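Histone-lysine N-methyltransferase SETMAR (Homo sapiens, PDB 3F2K) joins a histone H3 lysine methyltransferase to a DNA-binding domain derived from the Hsmar1 mariner transposase, and acts in DNA double-strand break repair and stalled replication fork restart. Local coordinates at residues 183-186 against 187-191. Numbering follows the deposited sequence.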
# COMPACT_ATOMS: atom_id res chain seq x y z
N ASN A 183 23.24 7.78 6.72
CA ASN A 183 22.33 8.85 7.04
C ASN A 183 20.99 8.56 6.36
O ASN A 183 20.84 7.51 5.71
CB ASN A 183 22.89 10.18 6.54
CG ASN A 183 23.54 10.05 5.19
OD1 ASN A 183 22.89 10.17 4.15
ND2 ASN A 183 24.85 9.79 5.19
N GLN A 184 20.05 9.50 6.50
CA GLN A 184 18.73 9.38 5.86
C GLN A 184 18.82 9.53 4.34
O GLN A 184 18.00 8.96 3.61
CB GLN A 184 17.74 10.42 6.39
CG GLN A 184 16.29 10.16 5.85
CD GLN A 184 15.23 11.21 6.26
OE1 GLN A 184 14.45 11.69 5.42
NE2 GLN A 184 15.19 11.54 7.54
N GLN A 185 19.80 10.30 3.87
CA GLN A 185 19.90 10.54 2.44
C GLN A 185 20.33 9.28 1.68
O GLN A 185 19.84 9.01 0.57
CB GLN A 185 20.83 11.73 2.16
CG GLN A 185 20.87 12.18 0.71
CD GLN A 185 19.53 12.64 0.16
OE1 GLN A 185 19.05 13.73 0.47
NE2 GLN A 185 18.93 11.82 -0.69
N ASP A 186 21.22 8.48 2.28
CA ASP A 186 21.70 7.27 1.62
C ASP A 186 20.60 6.26 1.55
O ASP A 186 20.53 5.49 0.58
CB ASP A 186 22.87 6.63 2.40
CG ASP A 186 24.11 7.51 2.42
OD1 ASP A 186 24.36 8.27 1.44
OD2 ASP A 186 24.85 7.40 3.42
N ALA A 187 19.76 6.25 2.58
CA ALA A 187 18.61 5.34 2.68
C ALA A 187 17.58 5.71 1.61
O ALA A 187 17.07 4.82 0.90
CB ALA A 187 18.00 5.34 4.10
N GLU A 188 17.30 7.01 1.50
CA GLU A 188 16.48 7.55 0.40
C GLU A 188 17.01 7.24 -1.01
O GLU A 188 16.23 6.92 -1.94
CB GLU A 188 16.30 9.06 0.52
CG GLU A 188 15.51 9.51 1.77
CD GLU A 188 15.13 10.99 1.69
OE1 GLU A 188 14.66 11.54 2.71
OE2 GLU A 188 15.29 11.59 0.59
N ASN A 189 18.31 7.42 -1.20
CA ASN A 189 18.93 7.14 -2.50
C ASN A 189 18.79 5.66 -2.84
O ASN A 189 18.59 5.34 -4.00
CB ASN A 189 20.41 7.53 -2.52
CG ASN A 189 20.65 9.03 -2.51
OD1 ASN A 189 19.80 9.84 -2.91
ND2 ASN A 189 21.85 9.42 -2.05
N ALA A 190 18.93 4.76 -1.86
CA ALA A 190 18.77 3.31 -2.14
C ALA A 190 17.27 2.97 -2.48
O ALA A 190 16.98 2.22 -3.42
CB ALA A 190 19.29 2.51 -1.01
N PHE A 191 16.33 3.57 -1.74
CA PHE A 191 14.93 3.41 -2.11
C PHE A 191 14.66 3.93 -3.53
O PHE A 191 13.93 3.32 -4.32
CB PHE A 191 14.03 4.09 -1.05
CG PHE A 191 12.60 3.89 -1.31
CD1 PHE A 191 11.96 2.71 -0.87
CD2 PHE A 191 11.89 4.81 -2.09
CE1 PHE A 191 10.59 2.47 -1.15
CE2 PHE A 191 10.54 4.57 -2.40
CZ PHE A 191 9.90 3.41 -1.93
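Gln185 and Asn189, one turn apart at the start of helix 184-196, illustrate how side chains four residues apart can meet over the backbone bond that joins their turns. The chain of Gln185 sets out anti to its own nitrogen, a first torsion that carries CG forward along the helix, and the bend at chi2 turns the amide in over the next turn, with NE2 3.1 Å from Asn189 OD1. The N-H points poorly at that oxygen, 134° at the hydrogen, and the bond is weak; the two amide planes are 31° apart. Beneath it runs the much firmer backbone bond from Asn189 N to Gln185 O, at 2.8 Å.

The neighbouring pair, Gln184 and Glu188, is built differently. Both chains are extended beyond CG and head outward but slant across each other, Glu188 OE1 coming 3.6 Å from Gln184 CD, with the amide and carboxylate planes turned 42° from each other. Glu188 CG, placed beside its own nitrogen by the first torsion, rests 3.1 Å from Gln184 O, the carbonyl that also accepts from Glu188 N at 3.0 Å.

Asn183 is the N-cap of this first turn. Its OD1 accepts from Asp186 N at 3.0 Å, with the donor lying well above the carbonyl plane. Asp186 OD2 accepts from His182 N, which ties the residue before the cap to the first turn, and its carboxylate, close to the helix N-terminus, would probably interact favourably with the helix dipole.

The turn lies in the RNase H-like, Hsmar1-derived transposase domain, away from the magnesium site. Helix 184-196 turns its inner side to the antiparallel strands 72-80 and 83-89 of the mixed sheet: Gln184 and Ala187 reach Val73, Glu188 meets Phe89, and Phe191 packs on Val75 and Ile77 while meeting Tyr87 edge-to-face.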